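Long-range contact in endoglucanase A (Clostridium cellulolyticum, PDB 1EDG), which hydrolyses internal beta-1,4-glucosidic bonds of cellulose through the catalytic domain of a family 5 glycoside hydrolase: residues N197-R208 and Y235-N245. Residues are numbered along the deposited sequence; the frame is centred on the assembly and turned at random.
Sequences NQLNQDFVNTVR and YFRMPNDISGN
The guanidinium of Arg208 carries the amide nitrogen of Asn245 over one face, offset toward the rim, with ND2 3.3 Å from NH1; both are donors, so no hydrogen bond joins them. Both nitrogens turn to Asp241, whose charge probably offsets their closeness; its carboxylate plane is nearly parallel to that of the guanidinium (11° apart), though it meets it obliquely, and its OD2 forms the salt bridge with Arg208 NH1 at 3.0 Å while also accepting from Asn245 ND2. Its other oxygen, OD1, takes a weak bond from NH1 and one from the backbone N of Ile242. Bends in the Arg208 chain at chi2 (81°) and chi3 (-108°, away from a staggered position) bring the guanidinium round to this carboxylate, and its NH2 is tied to the carbonyls of Asn214 and Arg217, while Asn245 ND2 also reaches Ala215 O. Ile242 lays CG2 against the aliphatic Arg208 CG at 3.5 Å.

Two turns back along the helix, the amide of Gln201 pairs with the backbone of Asn240 like a second peptide. Asn240 N donates to Gln201 OE1 (2.9 Å) and Gln201 NE2 donates to Asn240 O (3.0 Å), each meeting a lone pair in the carbonyl plane, so that two nearly straight bonds fix the amide's rotation. Asn197 instead bridges two peptides: its ND2 reaches Tyr235 O at 2.8 Å, whereas Arg237 N comes to OD1 at 3.1 Å from well above the carbonyl plane. A water links OD1 to Arg237 O and Asn200 ND2, the latter also bonded to Pro222 O. Between these amide grips Pro239 packs CB on Val204 CG2 (3.7 Å) and touches Cys221 and Ile249 of neighbouring barrel strands.

Helix 187-209 thus holds an extended loop leading into strand 249-254 against the outside of the eight-stranded parallel barrel, the TIM-barrel fold of family 5 cellulases.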
ATOM      1  N   ASN A 197       4.539  17.271  -2.697  1.00 11.59           N
ATOM      2  CA  ASN A 197       3.963  17.566  -4.009  1.00 11.31           C
ATOM      3  C   ASN A 197       5.092  17.607  -5.047  1.00 11.08           C
ATOM      4  O   ASN A 197       4.962  17.054  -6.147  1.00 10.60           O
ATOM      5  CB  ASN A 197       3.214  18.914  -4.003  1.00 12.42           C
ATOM      6  CG  ASN A 197       1.872  18.846  -3.286  1.00 13.41           C
ATOM      7  OD1 ASN A 197       1.248  17.785  -3.199  1.00 13.82           O
ATOM      8  ND2 ASN A 197       1.411  19.988  -2.786  1.00 13.30           N
ATOM      9  N   GLN A 198       6.212  18.231  -4.679  1.00 11.12           N
ATOM     10  CA  GLN A 198       7.369  18.338  -5.568  1.00 13.09           C
ATOM     11  C   GLN A 198       8.006  16.975  -5.849  1.00 11.18           C
ATOM     12  O   GLN A 198       8.314  16.653  -6.998  1.00 11.71           O
ATOM     13  CB  GLN A 198       8.410  19.303  -4.981  1.00 17.79           C
ATOM     14  CG  GLN A 198       7.920  20.760  -4.866  1.00 25.91           C
ATOM     15  CD  GLN A 198       8.926  21.687  -4.177  1.00 30.03           C
ATOM     16  OE1 GLN A 198       8.630  22.289  -3.138  1.00 32.35           O
ATOM     17  NE2 GLN A 198      10.117  21.808  -4.758  1.00 32.03           N
ATOM     18  N   LEU A 199       8.182  16.165  -4.808  1.00 10.43           N
ATOM     19  CA  LEU A 199       8.773  14.840  -4.976  1.00  9.69           C
ATOM     20  C   LEU A 199       7.901  13.913  -5.829  1.00  9.34           C
ATOM     21  O   LEU A 199       8.417  13.148  -6.647  1.00  9.53           O
ATOM     22  CB  LEU A 199       9.108  14.224  -3.616  1.00  9.22           C
ATOM     23  CG  LEU A 199      10.216  14.972  -2.856  1.00  9.54           C
ATOM     24  CD1 LEU A 199      10.359  14.408  -1.448  1.00 11.62           C
ATOM     25  CD2 LEU A 199      11.534  14.905  -3.616  1.00  9.09           C
ATOM     26  N   ASN A 200       6.582  14.006  -5.670  1.00  9.41           N
ATOM     27  CA  ASN A 200       5.665  13.202  -6.480  1.00  8.53           C
ATOM     28  C   ASN A 200       5.832  13.609  -7.946  1.00  8.70           C
ATOM     29  O   ASN A 200       5.859  12.765  -8.847  1.00  9.41           O
ATOM     30  CB  ASN A 200       4.213  13.421  -6.034  1.00  8.57           C
ATOM     31  CG  ASN A 200       3.793  12.477  -4.927  1.00  9.23           C
ATOM     32  OD1 ASN A 200       4.247  11.331  -4.872  1.00 11.29           O
ATOM     33  ND2 ASN A 200       2.905  12.938  -4.056  1.00  7.85           N
ATOM     34  N   GLN A 201       5.975  14.913  -8.176  1.00  9.32           N
ATOM     35  CA  GLN A 201       6.163  15.445  -9.519  1.00  9.16           C
ATOM     36  C   GLN A 201       7.476  14.936 -10.129  1.00  9.14           C
ATOM     37  O   GLN A 201       7.509  14.527 -11.291  1.00 10.55           O
ATOM     38  CB  GLN A 201       6.138  16.978  -9.493  1.00  9.53           C
ATOM     39  CG  GLN A 201       6.195  17.609 -10.865  1.00  9.97           C
ATOM     40  CD  GLN A 201       4.975  17.289 -11.708  1.00 11.45           C
ATOM     41  OE1 GLN A 201       3.888  17.804 -11.452  1.00 14.04           O
ATOM     42  NE2 GLN A 201       5.147  16.446 -12.713  1.00  9.69           N
ATOM     43  N   ASP A 202       8.552  14.944  -9.345  1.00 10.14           N
ATOM     44  CA  ASP A 202       9.852  14.463  -9.827  1.00 11.67           C
ATOM     45  C   ASP A 202       9.783  12.973 -10.185  1.00 10.69           C
ATOM     46  O   ASP A 202      10.344  12.544 -11.192  1.00 11.56           O
ATOM     47  CB  ASP A 202      10.945  14.698  -8.776  1.00 12.85           C
ATOM     48  CG  ASP A 202      11.255  16.178  -8.570  1.00 18.17           C
ATOM     49  OD1 ASP A 202      11.205  16.950  -9.552  1.00 20.22           O
ATOM     50  OD2 ASP A 202      11.548  16.573  -7.422  1.00 18.67           O
ATOM     51  N   PHE A 203       9.096  12.200  -9.343  1.00 10.06           N
ATOM     52  CA  PHE A 203       8.905  10.761  -9.545  1.00  9.72           C
ATOM     53  C   PHE A 203       8.225  10.519 -10.897  1.00  9.86           C
ATOM     54  O   PHE A 203       8.711   9.732 -11.717  1.00  9.67           O
ATOM     55  CB  PHE A 203       8.068  10.198  -8.381  1.00  8.77           C
ATOM     56  CG  PHE A 203       7.302   8.939  -8.707  1.00  9.85           C
ATOM     57  CD1 PHE A 203       7.957   7.785  -9.129  1.00  8.38           C
ATOM     58  CD2 PHE A 203       5.918   8.913  -8.572  1.00  9.99           C
ATOM     59  CE1 PHE A 203       7.242   6.618  -9.412  1.00 10.11           C
ATOM     60  CE2 PHE A 203       5.190   7.756  -8.850  1.00 10.28           C
ATOM     61  CZ  PHE A 203       5.853   6.603  -9.273  1.00 10.14           C
ATOM     62  N   VAL A 204       7.117  11.219 -11.133  1.00  9.59           N
ATOM     63  CA  VAL A 204       6.378  11.088 -12.387  1.00  9.11           C
ATOM     64  C   VAL A 204       7.236  11.486 -13.596  1.00  9.47           C
ATOM     65  O   VAL A 204       7.339  10.736 -14.569  1.00  9.83           O
ATOM     66  CB  VAL A 204       5.074  11.939 -12.357  1.00  9.57           C
ATOM     67  CG1 VAL A 204       4.366  11.887 -13.709  1.00  7.48           C
ATOM     68  CG2 VAL A 204       4.148  11.433 -11.255  1.00  9.51           C
ATOM     69  N   ASN A 205       7.877  12.650 -13.522  1.00 10.56           N
ATOM     70  CA  ASN A 205       8.721  13.129 -14.617  1.00 11.48           C
ATOM     71  C   ASN A 205       9.828  12.155 -14.984  1.00 10.21           C
ATOM     72  O   ASN A 205      10.058  11.889 -16.168  1.00 11.01           O
ATOM     73  CB  ASN A 205       9.320  14.496 -14.282  1.00 12.99           C
ATOM     74  CG  ASN A 205       8.283  15.604 -14.307  1.00 15.85           C
ATOM     75  OD1 ASN A 205       7.184  15.420 -14.827  1.00 17.26           O
ATOM     76  ND2 ASN A 205       8.620  16.750 -13.739  1.00 16.61           N
ATOM     77  N   THR A 206      10.497  11.614 -13.971  1.00 10.51           N
ATOM     78  CA  THR A 206      11.589  10.664 -14.181  1.00 11.30           C
ATOM     79  C   THR A 206      11.119   9.388 -14.886  1.00 10.70           C
ATOM     80  O   THR A 206      11.733   8.942 -15.857  1.00 11.92           O
ATOM     81  CB  THR A 206      12.264  10.303 -12.839  1.00 11.21           C
ATOM     82  OG1 THR A 206      12.793  11.495 -12.247  1.00 15.09           O
ATOM     83  CG2 THR A 206      13.389   9.294 -13.044  1.00 10.98           C
ATOM     84  N   VAL A 207      10.030   8.801 -14.399  1.00  9.73           N
ATOM     85  CA  VAL A 207       9.503   7.582 -14.999  1.00 11.49           C
ATOM     86  C   VAL A 207       9.042   7.815 -16.446  1.00 11.56           C
ATOM     87  O   VAL A 207       9.400   7.057 -17.352  1.00 10.50           O
ATOM     88  CB  VAL A 207       8.339   7.002 -14.144  1.00 11.56           C
ATOM     89  CG1 VAL A 207       7.702   5.808 -14.841  1.00 12.93           C
ATOM     90  CG2 VAL A 207       8.862   6.591 -12.769  1.00 11.51           C
ATOM     91  N   ARG A 208       8.269   8.876 -16.657  1.00 12.85           N
ATOM     92  CA  ARG A 208       7.754   9.215 -17.982  1.00 14.37           C
ATOM     93  C   ARG A 208       8.862   9.464 -19.006  1.00 13.58           C
ATOM     94  O   ARG A 208       8.732   9.091 -20.169  1.00 15.69           O
ATOM     95  CB  ARG A 208       6.867  10.458 -17.896  1.00 15.91           C
ATOM     96  CG  ARG A 208       5.404  10.219 -18.139  1.00 22.96           C
ATOM     97  CD  ARG A 208       4.683   9.692 -16.927  1.00 24.20           C
ATOM     98  NE  ARG A 208       4.339   8.290 -17.095  1.00 26.35           N
ATOM     99  CZ  ARG A 208       3.194   7.723 -16.715  1.00 24.44           C
ATOM    100  NH1 ARG A 208       2.225   8.419 -16.141  1.00 25.32           N
ATOM    101  NH2 ARG A 208       3.051   6.419 -16.861  1.00 22.52           N
ATOM    102  N   TYR A 235      -4.092  21.573   0.140  1.00 27.02           N
ATOM    103  CA  TYR A 235      -2.686  21.712  -0.246  1.00 26.02           C
ATOM    104  C   TYR A 235      -2.170  20.592  -1.151  1.00 24.04           C
ATOM    105  O   TYR A 235      -1.140  20.757  -1.815  1.00 22.36           O
ATOM    106  CB  TYR A 235      -1.796  21.834   0.993  1.00 30.25           C
ATOM    107  CG  TYR A 235      -2.062  23.082   1.796  1.00 35.21           C
ATOM    108  CD1 TYR A 235      -1.739  24.338   1.285  1.00 38.45           C
ATOM    109  CD2 TYR A 235      -2.678  23.015   3.045  1.00 37.31           C
ATOM    110  CE1 TYR A 235      -2.030  25.502   1.995  1.00 41.46           C
ATOM    111  CE2 TYR A 235      -2.976  24.171   3.767  1.00 40.47           C
ATOM    112  CZ  TYR A 235      -2.649  25.412   3.232  1.00 41.93           C
ATOM    113  OH  TYR A 235      -2.951  26.565   3.917  1.00 44.95           O
ATOM    114  N   PHE A 236      -2.867  19.457  -1.174  1.00 20.08           N
ATOM    115  CA  PHE A 236      -2.451  18.332  -2.014  1.00 19.31           C
ATOM    116  C   PHE A 236      -2.621  18.671  -3.490  1.00 20.92           C
ATOM    117  O   PHE A 236      -3.688  19.122  -3.913  1.00 22.59           O
ATOM    118  CB  PHE A 236      -3.259  17.068  -1.683  1.00 16.93           C
ATOM    119  CG  PHE A 236      -2.867  15.862  -2.506  1.00 16.24           C
ATOM    120  CD1 PHE A 236      -1.729  15.126  -2.190  1.00 15.10           C
ATOM    121  CD2 PHE A 236      -3.631  15.470  -3.600  1.00 15.91           C
ATOM    122  CE1 PHE A 236      -1.358  14.019  -2.952  1.00 15.26           C
ATOM    123  CE2 PHE A 236      -3.269  14.360  -4.374  1.00 16.21           C
ATOM    124  CZ  PHE A 236      -2.132  13.634  -4.050  1.00 15.79           C
ATOM    125  N   ARG A 237      -1.573  18.440  -4.272  1.00 19.49           N
ATOM    126  CA  ARG A 237      -1.614  18.714  -5.699  1.00 21.97           C
ATOM    127  C   ARG A 237      -1.242  17.489  -6.524  1.00 20.57           C
ATOM    128  O   ARG A 237      -0.151  16.936  -6.381  1.00 19.14           O
ATOM    129  CB  ARG A 237      -0.675  19.871  -6.044  1.00 26.53           C
ATOM    130  CG  ARG A 237      -1.153  21.231  -5.564  1.00 30.58           C
ATOM    131  CD  ARG A 237      -0.137  22.302  -5.910  1.00 36.05           C
ATOM    132  NE  ARG A 237       0.261  22.246  -7.317  1.00 40.58           N
ATOM    133  CZ  ARG A 237       1.160  23.053  -7.874  1.00 43.14           C
ATOM    134  NH1 ARG A 237       1.759  23.993  -7.148  1.00 43.85           N
ATOM    135  NH2 ARG A 237       1.467  22.915  -9.161  1.00 43.78           N
ATOM    136  N   MET A 238      -2.162  17.057  -7.378  1.00 19.52           N
ATOM    137  CA  MET A 238      -1.927  15.908  -8.241  1.00 19.72           C
ATOM    138  C   MET A 238      -0.835  16.295  -9.235  1.00 17.41           C
ATOM    139  O   MET A 238      -0.862  17.390  -9.787  1.00 16.88           O
ATOM    140  CB  MET A 238      -3.201  15.577  -9.012  1.00 24.22           C
ATOM    141  CG  MET A 238      -3.340  14.118  -9.379  1.00 30.87           C
ATOM    142  SD  MET A 238      -4.076  13.222  -8.017  1.00 32.56           S
ATOM    143  CE  MET A 238      -5.749  13.748  -8.223  1.00 32.15           C
ATOM    144  N   PRO A 239       0.126  15.395  -9.493  1.00 17.76           N
ATOM    145  CA  PRO A 239       1.213  15.687 -10.434  1.00 17.76           C
ATOM    146  C   PRO A 239       0.751  15.905 -11.877  1.00 17.03           C
ATOM    147  O   PRO A 239      -0.225  15.302 -12.327  1.00 16.05           O
ATOM    148  CB  PRO A 239       2.088  14.428 -10.355  1.00 17.76           C
ATOM    149  CG  PRO A 239       1.763  13.846  -9.025  1.00 19.96           C
ATOM    150  CD  PRO A 239       0.288  14.050  -8.915  1.00 18.77           C
ATOM    151  N   ASN A 240       1.478  16.753 -12.598  1.00 15.29           N
ATOM    152  CA  ASN A 240       1.204  17.030 -14.000  1.00 16.17           C
ATOM    153  C   ASN A 240       1.810  15.861 -14.778  1.00 16.42           C
ATOM    154  O   ASN A 240       2.985  15.537 -14.597  1.00 16.01           O
ATOM    155  CB  ASN A 240       1.887  18.341 -14.423  1.00 18.75           C
ATOM    156  CG  ASN A 240       1.654  18.677 -15.886  1.00 21.43           C
ATOM    157  OD1 ASN A 240       2.535  18.495 -16.729  1.00 24.22           O
ATOM    158  ND2 ASN A 240       0.464  19.176 -16.193  1.00 21.77           N
ATOM    159  N   ASP A 241       1.013  15.217 -15.623  1.00 14.10           N
ATOM    160  CA  ASP A 241       1.487  14.080 -16.407  1.00 15.53           C
ATOM    161  C   ASP A 241       1.765  14.539 -17.841  1.00 17.42           C
ATOM    162  O   ASP A 241       1.335  15.625 -18.243  1.00 20.92           O
ATOM    163  CB  ASP A 241       0.424  12.968 -16.393  1.00 14.26           C
ATOM    164  CG  ASP A 241       1.000  11.580 -16.657  1.00 15.77           C
ATOM    165  OD1 ASP A 241       2.204  11.454 -16.959  1.00 13.94           O
ATOM    166  OD2 ASP A 241       0.236  10.596 -16.567  1.00 14.18           O
ATOM    167  N   ILE A 242       2.505  13.739 -18.603  1.00 18.81           N
ATOM    168  CA  ILE A 242       2.805  14.093 -19.989  1.00 22.37           C
ATOM    169  C   ILE A 242       1.537  14.194 -20.821  1.00 25.66           C
ATOM    170  O   ILE A 242       0.547  13.500 -20.563  1.00 24.77           O
ATOM    171  CB  ILE A 242       3.727  13.069 -20.686  1.00 21.84           C
ATOM    172  CG1 ILE A 242       3.132  11.662 -20.595  1.00 20.50           C
ATOM    173  CG2 ILE A 242       5.127  13.150 -20.120  1.00 22.81           C
ATOM    174  CD1 ILE A 242       3.905  10.622 -21.362  1.00 22.56           C
ATOM    175  N   SER A 243       1.581  15.052 -21.832  1.00 29.19           N
ATOM    176  CA  SER A 243       0.451  15.243 -22.729  1.00 32.98           C
ATOM    177  C   SER A 243       0.190  13.905 -23.417  1.00 33.01           C
ATOM    178  O   SER A 243       1.121  13.132 -23.653  1.00 36.06           O
ATOM    179  CB  SER A 243       0.802  16.309 -23.769  1.00 34.88           C
ATOM    180  OG  SER A 243       1.520  17.378 -23.165  1.00 37.64           O
ATOM    181  N   GLY A 244      -1.067  13.606 -23.705  1.00 31.69           N
ATOM    182  CA  GLY A 244      -1.362  12.347 -24.357  1.00 30.81           C
ATOM    183  C   GLY A 244      -1.846  11.324 -23.354  1.00 30.32           C
ATOM    184  O   GLY A 244      -2.558  10.387 -23.714  1.00 32.58           O
ATOM    185  N   ASN A 245      -1.407  11.463 -22.106  1.00 27.11           N
ATOM    186  CA  ASN A 245      -1.847  10.558 -21.052  1.00 23.27           C
ATOM    187  C   ASN A 245      -3.095  11.180 -20.457  1.00 20.15           C
ATOM    188  O   ASN A 245      -3.211  12.407 -20.374  1.00 16.88           O
ATOM    189  CB  ASN A 245      -0.790  10.423 -19.947  1.00 23.23           C
ATOM    190  CG  ASN A 245       0.110   9.216 -20.133  1.00 24.60           C
ATOM    191  OD1 ASN A 245      -0.010   8.468 -21.108  1.00 25.49           O
ATOM    192  ND2 ASN A 245       1.009   9.011 -19.184  1.00 22.32           N
TER
HETATM  193  O   HOH W   1       1.412  15.377  -4.694  1.00 14.80           O
HETATM  194  O   HOH W   2       2.406  17.265  -7.462  1.00 18.63           O
HETATM  195  O   HOH W   3       5.178  14.507 -16.505  1.00 49.21           O